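Local atomic coordinates of 14L protein (Yaba-like disease virus, PDB entry 4EKX), a protein that probably binds host interleukin-18 and blocks its signalling, as a secreted poxvirus decoy of the interleukin-18-binding protein family. Residues D[9-15]-D[104-110]. The protein carries 2 engineered substitutions. Numbering follows the deposited sequence.
Sequences IHVPVKE and VILSKIW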
ATOM      1  N   ILE D   9       2.219 -10.570  -7.429  1.00 34.30           N
ATOM      2  CA  ILE D   9       3.211 -10.324  -6.371  1.00 32.90           C
ATOM      3  C   ILE D   9       4.058  -9.087  -6.673  1.00 36.49           C
ATOM      4  O   ILE D   9       4.634  -8.959  -7.757  1.00 38.12           O
ATOM      5  CB  ILE D   9       4.183 -11.521  -6.214  1.00 34.30           C
ATOM      6  CG1 ILE D   9       3.444 -12.805  -5.849  1.00 34.29           C
ATOM      7  CG2 ILE D   9       5.286 -11.212  -5.171  1.00 33.53           C
ATOM      8  CD1 ILE D   9       4.363 -14.025  -5.837  1.00 32.87           C
ATOM      9  N   HIS D  10       4.136  -8.163  -5.721  1.00 30.49           N
ATOM     10  CA  HIS D  10       5.102  -7.083  -5.830  1.00 28.57           C
ATOM     11  C   HIS D  10       6.290  -7.394  -4.938  1.00 31.06           C
ATOM     12  O   HIS D  10       6.116  -7.794  -3.785  1.00 30.05           O
ATOM     13  CB  HIS D  10       4.506  -5.750  -5.415  1.00 23.42           C
ATOM     14  CG  HIS D  10       3.686  -5.105  -6.487  1.00 28.77           C
ATOM     15  ND1 HIS D  10       2.486  -5.633  -6.926  1.00 29.09           N
ATOM     16  CD2 HIS D  10       3.905  -3.995  -7.225  1.00 27.95           C
ATOM     17  CE1 HIS D  10       1.993  -4.856  -7.876  1.00 29.71           C
ATOM     18  NE2 HIS D  10       2.838  -3.858  -8.079  1.00 29.24           N
ATOM     19  N   VAL D  11       7.491  -7.223  -5.480  1.00 30.57           N
ATOM     20  CA  VAL D  11       8.706  -7.468  -4.710  1.00 34.53           C
ATOM     21  C   VAL D  11       9.593  -6.229  -4.708  1.00 31.74           C
ATOM     22  O   VAL D  11       9.532  -5.409  -5.629  1.00 33.31           O
ATOM     23  CB  VAL D  11       9.523  -8.663  -5.273  1.00 33.45           C
ATOM     24  CG1 VAL D  11       8.745  -9.967  -5.120  1.00 36.04           C
ATOM     25  CG2 VAL D  11       9.892  -8.419  -6.731  1.00 35.18           C
ATOM     26  N   PRO D  12      10.423  -6.079  -3.665  1.00 33.20           N
ATOM     27  CA  PRO D  12      11.347  -4.940  -3.699  1.00 35.25           C
ATOM     28  C   PRO D  12      12.510  -5.224  -4.651  1.00 37.04           C
ATOM     29  O   PRO D  12      12.957  -6.376  -4.742  1.00 36.78           O
ATOM     30  CB  PRO D  12      11.838  -4.845  -2.254  1.00 33.32           C
ATOM     31  CG  PRO D  12      11.790  -6.267  -1.749  1.00 30.34           C
ATOM     32  CD  PRO D  12      10.610  -6.929  -2.470  1.00 31.62           C
ATOM     33  N   VAL D  13      12.974  -4.193  -5.351  1.00 33.45           N
ATOM     34  CA  VAL D  13      14.065  -4.332  -6.314  1.00 38.92           C
ATOM     35  C   VAL D  13      15.401  -4.633  -5.642  1.00 42.23           C
ATOM     36  O   VAL D  13      16.335  -5.107  -6.286  1.00 39.28           O
ATOM     37  CB  VAL D  13      14.220  -3.079  -7.189  1.00 34.57           C
ATOM     38  CG1 VAL D  13      12.948  -2.849  -8.002  1.00 35.32           C
ATOM     39  CG2 VAL D  13      14.536  -1.865  -6.335  1.00 38.64           C
ATOM     40  N   LYS D  14      15.497  -4.343  -4.351  1.00 38.91           N
ATOM     41  CA  LYS D  14      16.710  -4.654  -3.610  1.00 40.64           C
ATOM     42  C   LYS D  14      16.394  -5.255  -2.254  1.00 42.73           C
ATOM     43  O   LYS D  14      15.362  -4.963  -1.647  1.00 41.83           O
ATOM     44  CB  LYS D  14      17.580  -3.406  -3.436  1.00 43.45           C
ATOM     45  CG  LYS D  14      16.910  -2.279  -2.666  1.00 52.53           C
ATOM     46  CD  LYS D  14      17.795  -1.038  -2.661  1.00 67.80           C
ATOM     47  CE  LYS D  14      17.045   0.190  -2.167  1.00 76.83           C
ATOM     48  NZ  LYS D  14      16.721   0.123  -0.717  1.00 80.55           N
ATOM     49  N   GLU D  15      17.288  -6.116  -1.791  1.00 40.31           N
ATOM     50  CA  GLU D  15      17.178  -6.674  -0.459  1.00 41.81           C
ATOM     51  C   GLU D  15      17.478  -5.602   0.596  1.00 37.82           C
ATOM     52  O   GLU D  15      18.373  -4.762   0.415  1.00 43.82           O
ATOM     53  CB  GLU D  15      18.152  -7.847  -0.311  1.00 41.73           C
ATOM     54  CG  GLU D  15      18.221  -8.407   1.087  1.00 49.77           C
ATOM     55  CD  GLU D  15      19.139  -9.613   1.197  1.00 54.58           C
ATOM     56  OE1 GLU D  15      19.747 -10.023   0.183  1.00 55.04           O
ATOM     57  OE2 GLU D  15      19.245 -10.148   2.312  1.00 48.82           O
ATOM     58  N   VAL D 104       7.880 -16.508  -6.939  1.00 30.59           N
ATOM     59  CA  VAL D 104       9.088 -15.727  -7.143  1.00 31.37           C
ATOM     60  C   VAL D 104      10.242 -16.361  -6.379  1.00 38.21           C
ATOM     61  O   VAL D 104      10.047 -16.956  -5.315  1.00 34.86           O
ATOM     62  CB  VAL D 104       8.894 -14.252  -6.689  1.00 36.20           C
ATOM     63  CG1 VAL D 104       8.561 -14.178  -5.204  1.00 35.44           C
ATOM     64  CG2 VAL D 104      10.133 -13.415  -7.013  1.00 37.13           C
ATOM     65  N   ILE D 105      11.433 -16.260  -6.960  1.00 37.57           N
ATOM     66  CA  ILE D 105      12.668 -16.606  -6.285  1.00 39.86           C
ATOM     67  C   ILE D 105      13.470 -15.314  -6.209  1.00 39.00           C
ATOM     68  O   ILE D 105      13.929 -14.797  -7.226  1.00 40.30           O
ATOM     69  CB  ILE D 105      13.446 -17.690  -7.048  1.00 41.07           C
ATOM     70  CG1 ILE D 105      12.677 -19.013  -6.999  1.00 45.91           C
ATOM     71  CG2 ILE D 105      14.869 -17.864  -6.474  1.00 46.44           C
ATOM     72  CD1 ILE D 105      13.294 -20.112  -7.828  1.00 50.50           C
ATOM     73  N   LEU D 106      13.613 -14.788  -5.000  1.00 37.71           N
ATOM     74  CA  LEU D 106      14.191 -13.464  -4.802  1.00 37.70           C
ATOM     75  C   LEU D 106      15.587 -13.257  -5.392  1.00 42.01           C
ATOM     76  O   LEU D 106      15.855 -12.214  -5.979  1.00 42.16           O
ATOM     77  CB  LEU D 106      14.145 -13.078  -3.319  1.00 39.58           C
ATOM     78  CG  LEU D 106      12.687 -12.941  -2.863  1.00 37.59           C
ATOM     79  CD1 LEU D 106      12.575 -12.834  -1.345  1.00 43.56           C
ATOM     80  CD2 LEU D 106      12.041 -11.741  -3.558  1.00 38.65           C
ATOM     81  N   SER D 107      16.475 -14.237  -5.250  1.00 44.87           N
ATOM     82  CA  SER D 107      17.836 -14.074  -5.762  1.00 48.70           C
ATOM     83  C   SER D 107      17.834 -13.746  -7.257  1.00 47.00           C
ATOM     84  O   SER D 107      18.732 -13.063  -7.749  1.00 51.62           O
ATOM     85  CB  SER D 107      18.690 -15.318  -5.483  1.00 46.53           C
ATOM     86  OG  SER D 107      18.105 -16.474  -6.063  1.00 49.96           O
ATOM     87  N   LYS D 108      16.825 -14.231  -7.968  1.00 46.10           N
ATOM     88  CA  LYS D 108      16.700 -13.983  -9.396  1.00 45.34           C
ATOM     89  C   LYS D 108      16.332 -12.534  -9.669  1.00 42.68           C
ATOM     90  O   LYS D 108      16.825 -11.933 -10.613  1.00 46.34           O
ATOM     91  CB  LYS D 108      15.646 -14.898 -10.008  1.00 47.48           C
ATOM     92  CG  LYS D 108      16.020 -16.368 -10.020  1.00 56.65           C
ATOM     93  N   ILE D 109      15.481 -11.974  -8.824  1.00 43.54           N
ATOM     94  CA  ILE D 109      15.101 -10.584  -8.961  1.00 44.31           C
ATOM     95  C   ILE D 109      16.270  -9.692  -8.583  1.00 48.63           C
ATOM     96  O   ILE D 109      16.584  -8.743  -9.280  1.00 45.07           O
ATOM     97  CB  ILE D 109      13.910 -10.240  -8.057  1.00 40.18           C
ATOM     98  CG1 ILE D 109      12.693 -11.085  -8.431  1.00 43.15           C
ATOM     99  CG2 ILE D 109      13.589  -8.762  -8.150  1.00 41.94           C
ATOM    100  CD1 ILE D 109      12.020 -10.646  -9.709  1.00 43.42           C
ATOM    101  N   TRP D 110      16.912 -10.013  -7.469  1.00 46.59           N
ATOM    102  CA  TRP D 110      17.947  -9.168  -6.927  1.00 46.46           C
ATOM    103  C   TRP D 110      19.235  -9.216  -7.696  1.00 58.41           C
ATOM    104  O   TRP D 110      20.013  -8.247  -7.673  1.00 60.98           O
ATOM    105  CB  TRP D 110      18.173  -9.483  -5.460  1.00 51.84           C
ATOM    106  CG  TRP D 110      16.995  -9.117  -4.597  1.00 48.84           C
ATOM    107  CD1 TRP D 110      15.996  -8.198  -4.879  1.00 43.61           C
ATOM    108  CD2 TRP D 110      16.651  -9.652  -3.278  1.00 44.37           C
ATOM    109  NE1 TRP D 110      15.094  -8.128  -3.859  1.00 44.71           N
ATOM    110  CE2 TRP D 110      15.426  -8.974  -2.869  1.00 43.47           C
ATOM    111  CE3 TRP D 110      17.214 -10.588  -2.432  1.00 44.14           C
ATOM    112  CZ2 TRP D 110      14.814  -9.234  -1.662  1.00 41.69           C
ATOM    113  CZ3 TRP D 110      16.585 -10.844  -1.215  1.00 46.90           C
ATOM    114  CH2 TRP D 110      15.415 -10.181  -0.842  1.00 45.80           C
TER
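Val11 and Leu106 face each other where strand 9-12 passes helix 106-110; the axes of these two segments come within 9.6 Å and their directions differ by 59°. Beyond the strand the chain swings in toward the end of the helix, and the CA atoms of Lys14 and Trp110 are 5.7 Å apart. The indole NE1 of Trp110 donates to Pro12 O over 2.9 Å with an N-H...O angle of 152°. The acceptor lies almost in the ring plane, whereas the donor stands above the plane of the Pro12 carbonyl and off the lone-pair directions; the bond ties the nitrogen edge of the indole to the backbone at the end of the strand. Glu15 supplies a CH-pi contact over one face: its CB sits 3.4 Å from the centroid of the six-membered ring, close to the ring normal. With CG anti to the backbone N (chi1 174°) and the chain extended beyond it, the Glu15 carboxylate lies near CZ3 and CE3, its plane turned little from that of the ring. Leu106 CB lies against the opposite face, so the indole is sandwiched. Val11 splits its two methyls: CG1 approaches Leu106 CD2 at 4.1 Å and also meets Val104 CG2 tip to tip, while CG2 touches Ile109 CG2 at 4.0 Å. Ile9 CD1 extends this aliphatic patch to Val104 CG1, at 4.2 Å. In the fold, the contact joins strand 6-12, an outer strand of one antiparallel sheet within this chain, to the short helix after strand 100-104, an outer strand of the other. Trp110 also packs on Val19 of strand 18-26, Glu15 OE2 forms a salt bridge with Arg85 of helix 82-86, and His10 to Pro12 pair antiparallel with a strand of a second subunit, which carries the sheet across the interface.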